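Berberine bridge enzyme-like protein (PDB 5D79) binds FAD as an oxidoreductase of the berberine bridge enzyme-like family and is involved in the plant's adaptation to salt stress. Local coordinates at residues I82-K86 with R131-S135; I202-V208 with Y224-R229; T254-V258 with L341-D345; F285-E291 with G396-P402. All coordinates share one frame; numbering follows the deposited sequence.

Overall arrangement
Contact 1 closes before contact 2 opens, and both precede the other two along the chain. They lie within the PCMH-type FAD-binding range, with centres 19 Å apart and no touch between them. Contacts 3 and 4 interleave. Contact 4 joins two strands of the seven-stranded antiparallel sheet, and contact 3 sets the end of helix 336-343 on strand 253-260 of that sheet. Their centres lie 13 Å apart, and Phe-256 packs on Ile-286 where they meet. Between centres, contacts 1 and 4 are about 35 Å apart and contacts 2 and 4 about 31 Å, each pair on opposite sides of the chain's centre. FAD lies near both halves of the fold, within about 10 Å of a side chain from each contact.

Contact 1 of 4, residues I82-K86 with R131-S135; sequences ITPVK and RNLRS
Asn-132 turns its CG beside its own backbone N (chi1 -71°), and this brings ND2 to the carbonyl of Thr-83, while CB lies against Pro-84 O. ND2 gives a weak, bent hydrogen bond to Thr-83 O at 3.1 Å, with an N-H...O angle of 134°. The OG1 of Thr-83 is close by, 3.3 Å from Asn-132 ND2. Val-85 lies alongside the Asn-132 side chain and points the same way. Its CG1 meets Asn-132 ND2 at 3.5 Å.

A water ties the two loops together at the next carbonyl. It donates to Pro-84 O at 2.6 Å and accepts from Asn-132 N at 2.9 Å. Leu-133 closes the other end, with its CD2 3.1 Å from Val-85 O. Thr-83 CG2 rests on the CD of Arg-131. The guanidinium of Arg-131 itself turns to a salt bridge with Asp-129.

The segments follow the neighbouring parallel strands 80-82 and 125-129; Ile-82 is still paired with the latter. Segment 82-86 then leads into helix 87-100, where Asp-89 binds Lys-86 NZ and Val-85 N. The polar link is slight: one bent direct bond, with a water bridging Pro-84 O and Asn-132 N.

Contact 2 of 4, residues I202-V208 with Y224-R229; sequences IIDALVV and YFWAIR
The ring of Phe-225 meets strand 202-208 with its outer end and takes Arg-229 of its own segment on one face. Arg-229 NE lies 3.1 Å above that ring plane, toward the rim. At the ring's edge, near its plane, are Ile-202 O and Ala-205 N. The closest of these approaches is Phe-225 CZ to Ile-202 O, at 3.4 Å. The Tyr-224 ring has Val-207 CG1 over one face, offset toward the rim, with CG1 4.1 Å from Tyr-224 CZ.

Phe-225 holds its CG anti to the backbone N (chi1 -172°), which carries the ring out to the strand backbone. Arg-229 is bent at chi3 (-68°). Its NE gives a nearly straight bond to Phe-225 O at 2.7 Å, in the guanidinium plane but from above the carbonyl plane. This bond helps to keep the guanidinium against the phenyl ring. The CD of Arg-229 runs past Ile-202 in the opposite direction, 4.1 Å from Ile-202 CB. Between the two aromatic residues, Ile-228 CD1 reaches Ala-205 CB at 3.9 Å. No hydrogen bond crosses from strand to helix.

Both segments lie in the PCMH-type FAD-binding region, and the Val-207 side chain is about 6 Å from the bound FAD. Tyr-224 OH is bound to Phe-236 O. Through Tyr-224, Phe-225 and Ile-228, segment 224-229 packs across one side of strand 202-208, which pairs with strands 214-215 and 238-248. Met-220 of helix 217-220 touches Val-207, Phe-225 and Ile-228, while Val-514 of helix 504-514 packs on Tyr-224.

Contact 3 of 4, residues T254-V258 with L341-D345; sequences TVFKV and LWFAD
Segment 254-258 of strand 253-260 and the end of helix 336-343 come nearest at Val-255 and Trp-342, whose CA atoms are 8.3 Å apart, so the contact is made by side chains. The CG2 methyl of Val-255 sits over the indole face, 3.7 Å from the centroid of the five-membered ring of Trp-342. This is a CH-pi contact, 15° off the ring normal. Trp-342 CG is anti to the backbone N (chi1 -164°), which sends the indole out to the strand.

Lys-257 crosses the six-membered end of the indole on the side opposite Val-255 CG2, so the two residues hold the indole between them. Its chain bends at chi3 (-62°), and CE comes within 3.7 Å of Trp-342 CH2. Lys-257 NZ makes an off-centre cation-pi contact, 4.7 Å from the centroid of the Trp-342 six-membered ring. Between Val-255 and Lys-257 along the strand, Phe-256 O approaches Trp-342 CH2 at 3.4 Å. Phe-343 CE2 meets Val-255 CG1 more lightly.

The helix ends in a Schellman motif, with Asp-345 at positive phi as its C-prime residue. Here a helix end packs by its aromatic residues on the large antiparallel sheet, which, as in berberine bridge enzyme relatives, probably belongs to the substrate-binding domain.

Contact 4 of 4, residues F285-E291 with G396-P402; sequences FIRTTLE and GKIILTP
Backbone hydrogen bonds join segment 285-291 of strand 284-292 to strand 396-402 as antiparallel neighbours, their segment axes at 165°. Thr-288 and Leu-400 form one hydrogen-bonded pair. Leu-400 N reaches Thr-288 O at 2.7 Å, almost in line with the carbonyl bond, and Thr-288 N returns to Leu-400 O at 3.1 Å. Leu-290 and Ile-398 form the next such pair. Between them, Thr-289 and Ile-399 make a non-hydrogen-bonded pair, and Thr-289 CA has a CH...O contact to Ile-398 O.

Polar side chains meet near both ends. Arg-287 lies alongside Thr-401, and its NH2 donates to Thr-401 OG1 at 2.6 Å, with the hydroxyl 28° out of the guanidinium plane. The NE of Arg-287 adds a weak bond to the same Thr-401 OG1. A bend at chi3 (-61°) turns the guanidinium to this hydroxyl. At the other end Glu-291 and Lys-397 lie side by side in a long salt bridge, OE1 to NZ 3.6 Å.

These are central strands of the seven-stranded antiparallel sheet, flanked by 298-306 and 425-434. The side chain of Arg-287 comes to about 5 Å from the bound FAD, nearest atoms, and also touches Tyr-188.

Packing contacts follow. Ile-399 CG2 sits over a guanidinium face of Arg-287, 3.6 Å from NE. The Phe-285 and Pro-402 side chains cross at about a right angle, Phe-285 CE1 to Pro-402 CD 3.8 Å. The Phe-285 ring takes Thr-401 CG2 at its edge. On the face bearing Thr-288, Leu-290, Ile-398 and Leu-400, Trp-273 of helix 263-276 packs on Thr-288 and Leu-400.

Contact 1 of 4, residues I82-K86 with R131-S135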
loop_
_atom_site.group_PDB
_atom_site.type_symbol
_atom_site.label_atom_id
_atom_site.label_comp_id
_atom_site.label_asym_id
_atom_site.label_seq_id
_atom_site.Cartn_x
_atom_site.Cartn_y
_atom_site.Cartn_z
ATOM N N ILE A 82 -16.709 10.902 -11.491
ATOM C CA ILE A 82 -16.470 12.333 -11.409
ATOM C C ILE A 82 -14.976 12.579 -11.158
ATOM O O ILE A 82 -14.384 12.000 -10.241
ATOM C CB ILE A 82 -17.325 12.996 -10.292
ATOM C CG1 ILE A 82 -18.807 12.620 -10.431
ATOM C CG2 ILE A 82 -17.172 14.503 -10.317
ATOM C CD1 ILE A 82 -19.240 11.409 -9.594
ATOM N N THR A 83 -14.365 13.409 -12.002
ATOM C CA THR A 83 -12.961 13.787 -11.840
ATOM C C THR A 83 -12.880 15.243 -11.379
ATOM O O THR A 83 -12.681 16.144 -12.193
ATOM C CB THR A 83 -12.120 13.597 -13.161
ATOM O OG1 THR A 83 -12.551 14.511 -14.186
ATOM C CG2 THR A 83 -12.228 12.172 -13.679
ATOM N N PRO A 84 -13.033 15.472 -10.062
ATOM C CA PRO A 84 -13.034 16.823 -9.482
ATOM C C PRO A 84 -11.759 17.608 -9.802
ATOM O O PRO A 84 -10.703 17.001 -9.975
ATOM C CB PRO A 84 -13.144 16.553 -7.977
ATOM C CG PRO A 84 -12.624 15.141 -7.806
ATOM C CD PRO A 84 -13.079 14.427 -9.023
ATOM N N VAL A 85 -11.859 18.933 -9.884
ATOM C CA VAL A 85 -10.690 19.772 -10.141
ATOM C C VAL A 85 -10.459 20.785 -9.018
ATOM O O VAL A 85 -9.388 21.389 -8.926
ATOM C CB VAL A 85 -10.808 20.520 -11.484
ATOM C CG1 VAL A 85 -10.866 19.524 -12.646
ATOM C CG2 VAL A 85 -12.020 21.447 -11.484
ATOM N N LYS A 86 -11.460 20.968 -8.167
ATOM C CA LYS A 86 -11.313 21.815 -6.992
ATOM C C LYS A 86 -12.003 21.127 -5.830
ATOM O O LYS A 86 -12.841 20.254 -6.038
ATOM C CB LYS A 86 -11.892 23.214 -7.234
ATOM C CG LYS A 86 -13.307 23.220 -7.764
ATOM C CD LYS A 86 -13.705 24.584 -8.299
ATOM C CE LYS A 86 -15.106 24.562 -8.919
ATOM N NZ LYS A 86 -15.204 23.729 -10.160
ATOM N N ARG A 131 -7.610 12.003 -9.904
ATOM C CA ARG A 131 -6.505 12.196 -10.832
ATOM C C ARG A 131 -6.141 13.658 -11.115
ATOM O O ARG A 131 -5.004 13.950 -11.454
ATOM C CB ARG A 131 -6.828 11.501 -12.150
ATOM C CG ARG A 131 -7.952 12.142 -12.955
ATOM C CD ARG A 131 -8.211 11.304 -14.172
ATOM N NE ARG A 131 -8.159 9.897 -13.801
ATOM C CZ ARG A 131 -8.301 8.887 -14.648
ATOM N NH1 ARG A 131 -8.504 9.122 -15.938
ATOM N NH2 ARG A 131 -8.238 7.640 -14.199
ATOM N N ASN A 132 -7.099 14.571 -10.976
ATOM C CA ASN A 132 -6.868 15.981 -11.292
ATOM C C ASN A 132 -6.312 16.784 -10.123
ATOM O O ASN A 132 -5.782 17.880 -10.314
ATOM C CB ASN A 132 -8.162 16.637 -11.781
ATOM C CG ASN A 132 -8.565 16.171 -13.162
ATOM O OD1 ASN A 132 -7.725 15.714 -13.945
ATOM N ND2 ASN A 132 -9.855 16.290 -13.475
ATOM N N LEU A 133 -6.449 16.241 -8.915
ATOM C CA LEU A 133 -5.947 16.901 -7.714
ATOM C C LEU A 133 -4.678 16.212 -7.218
ATOM O O LEU A 133 -4.717 15.388 -6.305
ATOM C CB LEU A 133 -7.015 16.916 -6.613
ATOM C CG LEU A 133 -8.307 17.673 -6.926
ATOM C CD1 LEU A 133 -9.304 17.580 -5.778
ATOM C CD2 LEU A 133 -7.989 19.121 -7.257
ATOM N N ARG A 134 -3.553 16.565 -7.829
ATOM C CA ARG A 134 -2.284 15.922 -7.523
ATOM C C ARG A 134 -1.166 16.937 -7.337
ATOM O O ARG A 134 0.013 16.629 -7.550
ATOM C CB ARG A 134 -1.912 14.929 -8.628
ATOM C CG ARG A 134 -1.830 15.518 -10.013
ATOM C CD ARG A 134 -1.465 14.441 -11.009
ATOM N NE ARG A 134 -2.186 14.596 -12.265
ATOM C CZ ARG A 134 -1.900 13.933 -13.381
ATOM N NH1 ARG A 134 -2.621 14.137 -14.476
ATOM N NH2 ARG A 134 -0.887 13.075 -13.404
ATOM N N SER A 135 -1.537 18.145 -6.931
ATOM C CA SER A 135 -0.572 19.224 -6.774
ATOM C C SER A 135 0.327 18.998 -5.564
ATOM O O SER A 135 -0.157 18.685 -4.475
ATOM C CB SER A 135 -1.292 20.566 -6.650
ATOM O OG SER A 135 -2.009 20.867 -7.838
HETATM O O HOH W 1 -9.978 14.512 -10.348
#

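Contact 2 of 4, residues I202-V208 with Y224-R229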
loop_
_atom_site.group_PDB
_atom_site.type_symbol
_atom_site.label_atom_id
_atom_site.label_comp_id
_atom_site.label_asym_id
_atom_site.label_seq_id
_atom_site.Cartn_x
_atom_site.Cartn_y
_atom_site.Cartn_z
ATOM N N ILE A 202 3.071 12.232 8.859
ATOM C CA ILE A 202 2.088 13.188 8.381
ATOM C C ILE A 202 1.636 14.075 9.535
ATOM O O ILE A 202 1.274 13.585 10.606
ATOM C CB ILE A 202 0.905 12.457 7.747
ATOM C CG1 ILE A 202 1.374 11.801 6.440
ATOM C CG2 ILE A 202 -0.263 13.418 7.543
ATOM C CD1 ILE A 202 0.536 10.655 5.966
ATOM N N ILE A 203 1.676 15.385 9.323
ATOM C CA ILE A 203 1.514 16.323 10.422
ATOM C C ILE A 203 0.254 17.192 10.338
ATOM O O ILE A 203 -0.059 17.929 11.267
ATOM C CB ILE A 203 2.751 17.232 10.520
ATOM C CG1 ILE A 203 3.054 17.853 9.164
ATOM C CG2 ILE A 203 3.960 16.445 11.010
ATOM C CD1 ILE A 203 4.131 18.917 9.212
ATOM N N ASP A 204 -0.460 17.106 9.221
ATOM C CA ASP A 204 -1.743 17.797 9.023
ATOM C C ASP A 204 -2.367 17.195 7.769
ATOM O O ASP A 204 -1.694 16.484 7.026
ATOM C CB ASP A 204 -1.571 19.323 8.884
ATOM C CG ASP A 204 -2.885 20.103 9.090
ATOM O OD1 ASP A 204 -3.982 19.546 8.872
ATOM O OD2 ASP A 204 -2.819 21.294 9.460
ATOM N N ALA A 205 -3.644 17.468 7.532
ATOM C CA ALA A 205 -4.336 16.885 6.395
ATOM C C ALA A 205 -5.630 17.611 6.163
ATOM O O ALA A 205 -6.142 18.261 7.057
ATOM C CB ALA A 205 -4.602 15.406 6.630
ATOM N N LEU A 206 -6.156 17.501 4.952
ATOM C CA LEU A 206 -7.482 18.021 4.653
ATOM C C LEU A 206 -8.387 16.851 4.324
ATOM O O LEU A 206 -8.023 16.004 3.512
ATOM C CB LEU A 206 -7.449 19.009 3.481
ATOM C CG LEU A 206 -6.578 20.257 3.590
ATOM C CD1 LEU A 206 -6.538 20.971 2.253
ATOM C CD2 LEU A 206 -7.098 21.167 4.668
ATOM N N VAL A 207 -9.554 16.793 4.953
ATOM C CA VAL A 207 -10.513 15.739 4.643
ATOM C C VAL A 207 -11.939 16.317 4.486
ATOM O O VAL A 207 -12.327 17.249 5.190
ATOM C CB VAL A 207 -10.467 14.622 5.736
ATOM C CG1 VAL A 207 -10.844 15.175 7.098
ATOM C CG2 VAL A 207 -11.357 13.436 5.368
ATOM N N VAL A 208 -12.699 15.794 3.528
ATOM C CA VAL A 208 -14.122 16.104 3.446
ATOM C C VAL A 208 -14.905 15.014 4.170
ATOM O O VAL A 208 -14.788 13.829 3.828
ATOM C CB VAL A 208 -14.613 16.226 1.993
ATOM C CG1 VAL A 208 -16.150 16.288 1.933
ATOM C CG2 VAL A 208 -13.981 17.441 1.320
ATOM N N TYR A 224 -10.022 11.953 14.588
ATOM C CA TYR A 224 -10.169 11.897 13.146
ATOM C C TYR A 224 -8.785 11.816 12.496
ATOM O O TYR A 224 -8.542 10.964 11.630
ATOM C CB TYR A 224 -10.948 13.124 12.654
ATOM C CG TYR A 224 -11.786 12.932 11.396
ATOM C CD1 TYR A 224 -11.418 12.023 10.392
ATOM C CD2 TYR A 224 -12.944 13.680 11.209
ATOM C CE1 TYR A 224 -12.194 11.873 9.251
ATOM C CE2 TYR A 224 -13.718 13.539 10.080
ATOM C CZ TYR A 224 -13.345 12.642 9.101
ATOM O OH TYR A 224 -14.153 12.534 7.990
ATOM N N PHE A 225 -7.883 12.702 12.928
ATOM C CA PHE A 225 -6.518 12.766 12.393
ATOM C C PHE A 225 -5.757 11.454 12.578
ATOM O O PHE A 225 -4.873 11.095 11.800
ATOM C CB PHE A 225 -5.737 13.908 13.050
ATOM C CG PHE A 225 -4.394 14.155 12.417
ATOM C CD1 PHE A 225 -4.308 14.677 11.132
ATOM C CD2 PHE A 225 -3.223 13.853 13.093
ATOM C CE1 PHE A 225 -3.075 14.888 10.535
ATOM C CE2 PHE A 225 -1.992 14.063 12.503
ATOM C CZ PHE A 225 -1.915 14.580 11.223
ATOM N N TRP A 226 -6.109 10.734 13.625
ATOM C CA TRP A 226 -5.463 9.472 13.917
ATOM C C TRP A 226 -5.983 8.410 12.947
ATOM O O TRP A 226 -5.201 7.711 12.294
ATOM C CB TRP A 226 -5.716 9.109 15.390
ATOM C CG TRP A 226 -5.253 7.769 15.850
ATOM C CD1 TRP A 226 -4.032 7.456 16.372
ATOM C CD2 TRP A 226 -6.025 6.563 15.878
ATOM N NE1 TRP A 226 -3.988 6.124 16.698
ATOM C CE2 TRP A 226 -5.202 5.554 16.406
ATOM C CE3 TRP A 226 -7.327 6.236 15.493
ATOM C CZ2 TRP A 226 -5.644 4.241 16.563
ATOM C CZ3 TRP A 226 -7.762 4.940 15.652
ATOM C CH2 TRP A 226 -6.929 3.959 16.179
ATOM N N ALA A 227 -7.303 8.336 12.817
ATOM C CA ALA A 227 -7.952 7.284 12.043
ATOM C C ALA A 227 -7.538 7.287 10.574
ATOM O O ALA A 227 -7.376 6.224 9.975
ATOM C CB ALA A 227 -9.459 7.409 12.158
ATOM N N ILE A 228 -7.360 8.471 9.997
ATOM C CA ILE A 228 -7.029 8.558 8.575
ATOM C C ILE A 228 -5.583 8.153 8.296
ATOM O O ILE A 228 -5.223 7.894 7.150
ATOM C CB ILE A 228 -7.283 9.985 7.999
ATOM C CG1 ILE A 228 -6.474 11.043 8.752
ATOM C CG2 ILE A 228 -8.753 10.326 8.058
ATOM C CD1 ILE A 228 -6.599 12.434 8.165
ATOM N N ARG A 229 -4.754 8.083 9.337
ATOM C CA ARG A 229 -3.343 7.751 9.145
ATOM C C ARG A 229 -3.041 6.277 9.403
ATOM O O ARG A 229 -2.157 5.952 10.208
ATOM C CB ARG A 229 -2.460 8.619 10.041
ATOM C CG ARG A 229 -2.403 10.083 9.620
ATOM C CD ARG A 229 -1.529 10.873 10.584
ATOM N NE ARG A 229 -2.153 10.970 11.905
ATOM C CZ ARG A 229 -1.498 10.883 13.057
ATOM N NH1 ARG A 229 -0.188 10.693 13.067
ATOM N NH2 ARG A 229 -2.161 10.987 14.197
#

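Contact 3 of 4, residues T254-V258 with L341-D345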
loop_
_atom_site.group_PDB
_atom_site.type_symbol
_atom_site.label_atom_id
_atom_site.label_comp_id
_atom_site.label_asym_id
_atom_site.label_seq_id
_atom_site.Cartn_x
_atom_site.Cartn_y
_atom_site.Cartn_z
ATOM N N THR A 254 23.925 3.965 0.226
ATOM C CA THR A 254 24.471 2.762 -0.383
ATOM C C THR A 254 23.402 1.696 -0.558
ATOM O O THR A 254 22.768 1.287 0.420
ATOM C CB THR A 254 25.624 2.172 0.465
ATOM O OG1 THR A 254 26.629 3.165 0.690
ATOM C CG2 THR A 254 26.255 0.993 -0.241
ATOM N N VAL A 255 23.216 1.245 -1.802
ATOM C CA VAL A 255 22.415 0.050 -2.072
ATOM C C VAL A 255 23.314 -1.170 -2.343
ATOM O O VAL A 255 24.497 -1.028 -2.650
ATOM C CB VAL A 255 21.447 0.245 -3.264
ATOM C CG1 VAL A 255 20.490 1.402 -2.993
ATOM C CG2 VAL A 255 22.219 0.436 -4.587
ATOM N N PHE A 256 22.741 -2.367 -2.213
ATOM C CA PHE A 256 23.463 -3.617 -2.468
ATOM C C PHE A 256 22.537 -4.754 -2.904
ATOM O O PHE A 256 21.353 -4.790 -2.568
ATOM C CB PHE A 256 24.261 -4.049 -1.230
ATOM C CG PHE A 256 23.408 -4.402 -0.025
ATOM C CD1 PHE A 256 23.037 -3.426 0.890
ATOM C CD2 PHE A 256 23.007 -5.719 0.205
ATOM C CE1 PHE A 256 22.277 -3.754 1.990
ATOM C CE2 PHE A 256 22.248 -6.048 1.308
ATOM C CZ PHE A 256 21.880 -5.067 2.199
ATOM N N LYS A 257 23.090 -5.689 -3.659
ATOM C CA LYS A 257 22.324 -6.827 -4.117
ATOM C C LYS A 257 23.220 -8.041 -4.042
ATOM O O LYS A 257 24.384 -7.991 -4.444
ATOM C CB LYS A 257 21.806 -6.601 -5.540
ATOM C CG LYS A 257 20.950 -7.727 -6.102
ATOM C CD LYS A 257 20.318 -7.338 -7.438
ATOM C CE LYS A 257 19.371 -6.140 -7.272
ATOM N NZ LYS A 257 18.770 -5.624 -8.548
ATOM N N VAL A 258 22.689 -9.120 -3.484
ATOM C CA VAL A 258 23.376 -10.398 -3.496
ATOM C C VAL A 258 22.394 -11.468 -3.948
ATOM O O VAL A 258 21.274 -11.539 -3.459
ATOM C CB VAL A 258 23.960 -10.751 -2.120
ATOM C CG1 VAL A 258 24.390 -12.212 -2.080
ATOM C CG2 VAL A 258 25.124 -9.829 -1.787
ATOM N N LEU A 341 14.758 4.756 -7.966
ATOM C CA LEU A 341 14.740 4.155 -9.294
ATOM C C LEU A 341 15.294 2.744 -9.215
ATOM O O LEU A 341 14.845 1.837 -9.907
ATOM C CB LEU A 341 15.558 4.979 -10.297
ATOM C CG LEU A 341 14.920 6.168 -11.012
ATOM C CD1 LEU A 341 14.626 7.266 -10.033
ATOM C CD2 LEU A 341 15.850 6.679 -12.078
ATOM N N TRP A 342 16.292 2.574 -8.364
ATOM C CA TRP A 342 16.959 1.300 -8.228
ATOM C C TRP A 342 15.956 0.256 -7.774
ATOM O O TRP A 342 15.767 -0.765 -8.423
ATOM C CB TRP A 342 18.113 1.425 -7.238
ATOM C CG TRP A 342 19.113 0.313 -7.264
ATOM C CD1 TRP A 342 20.198 0.186 -8.102
ATOM C CD2 TRP A 342 19.148 -0.812 -6.390
ATOM N NE1 TRP A 342 20.892 -0.960 -7.799
ATOM C CE2 TRP A 342 20.270 -1.588 -6.752
ATOM C CE3 TRP A 342 18.338 -1.245 -5.337
ATOM C CZ2 TRP A 342 20.597 -2.774 -6.095
ATOM C CZ3 TRP A 342 18.663 -2.425 -4.686
ATOM C CH2 TRP A 342 19.784 -3.173 -5.065
ATOM N N PHE A 343 15.288 0.534 -6.665
ATOM C CA PHE A 343 14.344 -0.423 -6.114
ATOM C C PHE A 343 13.131 -0.572 -7.019
ATOM O O PHE A 343 12.483 -1.612 -7.008
ATOM C CB PHE A 343 13.921 -0.017 -4.703
ATOM C CG PHE A 343 14.845 -0.516 -3.636
ATOM C CD1 PHE A 343 14.781 -1.827 -3.213
ATOM C CD2 PHE A 343 15.781 0.329 -3.060
ATOM C CE1 PHE A 343 15.624 -2.287 -2.237
ATOM C CE2 PHE A 343 16.626 -0.122 -2.087
ATOM C CZ PHE A 343 16.549 -1.436 -1.673
ATOM N N ALA A 344 12.833 0.448 -7.813
ATOM C CA ALA A 344 11.710 0.362 -8.740
ATOM C C ALA A 344 12.089 -0.342 -10.057
ATOM O O ALA A 344 11.324 -0.314 -11.014
ATOM C CB ALA A 344 11.164 1.736 -9.020
ATOM N N ASP A 345 13.275 -0.949 -10.101
ATOM C CA ASP A 345 13.725 -1.803 -11.213
ATOM C C ASP A 345 13.976 -1.108 -12.544
ATOM O O ASP A 345 13.868 -1.732 -13.601
ATOM C CB ASP A 345 12.732 -2.935 -11.454
ATOM C CG ASP A 345 12.946 -4.095 -10.521
ATOM O OD1 ASP A 345 14.077 -4.624 -10.487
ATOM O OD2 ASP A 345 11.988 -4.470 -9.811
#

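Contact 4 of 4, residues F285-E291 with G396-P402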
loop_
_atom_site.group_PDB
_atom_site.type_symbol
_atom_site.label_atom_id
_atom_site.label_comp_id
_atom_site.label_asym_id
_atom_site.label_seq_id
_atom_site.Cartn_x
_atom_site.Cartn_y
_atom_site.Cartn_z
ATOM N N PHE A 285 18.631 -1.503 5.909
ATOM C CA PHE A 285 17.436 -2.182 5.437
ATOM C C PHE A 285 17.839 -3.378 4.602
ATOM O O PHE A 285 18.491 -3.205 3.584
ATOM C CB PHE A 285 16.574 -1.225 4.602
ATOM C CG PHE A 285 15.373 -1.876 3.957
ATOM C CD1 PHE A 285 14.192 -2.039 4.660
ATOM C CD2 PHE A 285 15.425 -2.317 2.639
ATOM C CE1 PHE A 285 13.086 -2.636 4.062
ATOM C CE2 PHE A 285 14.321 -2.910 2.038
ATOM C CZ PHE A 285 13.153 -3.065 2.752
ATOM N N ILE A 286 17.459 -4.582 5.025
ATOM C CA ILE A 286 17.775 -5.796 4.272
ATOM C C ILE A 286 16.533 -6.654 3.986
ATOM O O ILE A 286 15.985 -7.306 4.881
ATOM C CB ILE A 286 18.814 -6.688 5.006
ATOM C CG1 ILE A 286 19.720 -5.875 5.919
ATOM C CG2 ILE A 286 19.652 -7.496 4.014
ATOM C CD1 ILE A 286 20.552 -6.756 6.786
ATOM N N ARG A 287 16.126 -6.669 2.726
ATOM C CA ARG A 287 14.973 -7.441 2.264
ATOM C C ARG A 287 15.383 -8.752 1.562
ATOM O O ARG A 287 16.418 -8.831 0.903
ATOM C CB ARG A 287 14.118 -6.570 1.327
ATOM C CG ARG A 287 13.260 -7.342 0.313
ATOM C CD ARG A 287 12.236 -6.452 -0.399
ATOM N NE ARG A 287 11.284 -5.856 0.544
ATOM C CZ ARG A 287 10.421 -4.895 0.224
ATOM N NH1 ARG A 287 10.390 -4.424 -1.020
ATOM N NH2 ARG A 287 9.600 -4.399 1.137
ATOM N N THR A 288 14.567 -9.786 1.729
ATOM C CA THR A 288 14.776 -11.056 1.066
ATOM C C THR A 288 13.580 -11.337 0.165
ATOM O O THR A 288 12.430 -11.330 0.612
ATOM C CB THR A 288 14.957 -12.212 2.087
ATOM O OG1 THR A 288 16.142 -11.996 2.874
ATOM C CG2 THR A 288 15.058 -13.557 1.383
ATOM N N THR A 289 13.840 -11.562 -1.111
ATOM C CA THR A 289 12.772 -11.927 -2.021
ATOM C C THR A 289 13.048 -13.282 -2.645
ATOM O O THR A 289 14.096 -13.514 -3.243
ATOM C CB THR A 289 12.595 -10.897 -3.139
ATOM O OG1 THR A 289 12.545 -9.583 -2.571
ATOM C CG2 THR A 289 11.310 -11.188 -3.934
ATOM N N LEU A 290 12.098 -14.181 -2.492
ATOM C CA LEU A 290 12.152 -15.449 -3.173
ATOM C C LEU A 290 11.306 -15.367 -4.438
ATOM O O LEU A 290 10.135 -14.989 -4.385
ATOM C CB LEU A 290 11.659 -16.550 -2.255
ATOM C CG LEU A 290 12.373 -16.615 -0.918
ATOM C CD1 LEU A 290 11.886 -17.842 -0.169
ATOM C CD2 LEU A 290 13.850 -16.690 -1.144
ATOM N N GLU A 291 11.903 -15.706 -5.575
ATOM C CA GLU A 291 11.246 -15.533 -6.868
ATOM C C GLU A 291 12.048 -16.221 -7.963
ATOM O O GLU A 291 13.125 -16.743 -7.701
ATOM C CB GLU A 291 11.097 -14.051 -7.198
ATOM C CG GLU A 291 12.437 -13.395 -7.370
ATOM C CD GLU A 291 12.335 -11.953 -7.732
ATOM O OE1 GLU A 291 11.205 -11.438 -7.796
ATOM O OE2 GLU A 291 13.392 -11.338 -7.954
ATOM N N GLY A 396 5.476 -15.249 -9.639
ATOM C CA GLY A 396 5.129 -15.083 -8.243
ATOM C C GLY A 396 6.306 -14.723 -7.356
ATOM O O GLY A 396 7.458 -14.959 -7.698
ATOM N N LYS A 397 6.003 -14.144 -6.204
ATOM C CA LYS A 397 7.020 -13.687 -5.270
ATOM C C LYS A 397 6.638 -13.996 -3.817
ATOM O O LYS A 397 5.459 -13.944 -3.444
ATOM C CB LYS A 397 7.253 -12.173 -5.431
ATOM C CG LYS A 397 7.459 -11.707 -6.857
ATOM C CD LYS A 397 7.980 -10.281 -6.941
ATOM C CE LYS A 397 8.371 -9.962 -8.385
ATOM N NZ LYS A 397 9.026 -8.640 -8.560
ATOM N N ILE A 398 7.639 -14.317 -3.000
ATOM C CA ILE A 398 7.475 -14.268 -1.548
ATOM C C ILE A 398 8.507 -13.285 -1.004
ATOM O O ILE A 398 9.710 -13.486 -1.143
ATOM C CB ILE A 398 7.600 -15.657 -0.918
ATOM C CG1 ILE A 398 6.368 -16.478 -1.296
ATOM C CG2 ILE A 398 7.706 -15.567 0.596
ATOM C CD1 ILE A 398 6.509 -17.954 -1.043
ATOM N N ILE A 399 8.016 -12.188 -0.440
ATOM C CA ILE A 399 8.853 -11.045 -0.108
ATOM C C ILE A 399 8.915 -10.840 1.396
ATOM O O ILE A 399 7.892 -10.642 2.035
ATOM C CB ILE A 399 8.328 -9.742 -0.781
ATOM C CG1 ILE A 399 7.996 -9.982 -2.258
ATOM C CG2 ILE A 399 9.358 -8.623 -0.675
ATOM C CD1 ILE A 399 6.978 -9.007 -2.827
ATOM N N LEU A 400 10.118 -10.877 1.955
ATOM C CA LEU A 400 10.296 -10.726 3.391
ATOM C C LEU A 400 10.873 -9.342 3.704
ATOM O O LEU A 400 12.003 -9.023 3.332
ATOM C CB LEU A 400 11.199 -11.842 3.958
ATOM C CG LEU A 400 10.632 -13.261 4.120
ATOM C CD1 LEU A 400 10.283 -13.895 2.787
ATOM C CD2 LEU A 400 11.617 -14.134 4.849
ATOM N N THR A 401 10.072 -8.536 4.397
ATOM C CA THR A 401 10.396 -7.151 4.707
ATOM C C THR A 401 10.665 -6.967 6.198
ATOM O O THR A 401 9.771 -7.148 7.015
ATOM C CB THR A 401 9.256 -6.229 4.260
ATOM O OG1 THR A 401 9.124 -6.333 2.843
ATOM C CG2 THR A 401 9.537 -4.787 4.610
ATOM N N PRO A 402 11.903 -6.579 6.556
ATOM C CA PRO A 402 12.276 -6.523 7.973
ATOM C C PRO A 402 11.628 -5.356 8.723
ATOM O O PRO A 402 11.620 -4.226 8.240
ATOM C CB PRO A 402 13.793 -6.360 7.912
ATOM C CG PRO A 402 14.006 -5.544 6.657
ATOM C CD PRO A 402 12.949 -6.015 5.685
#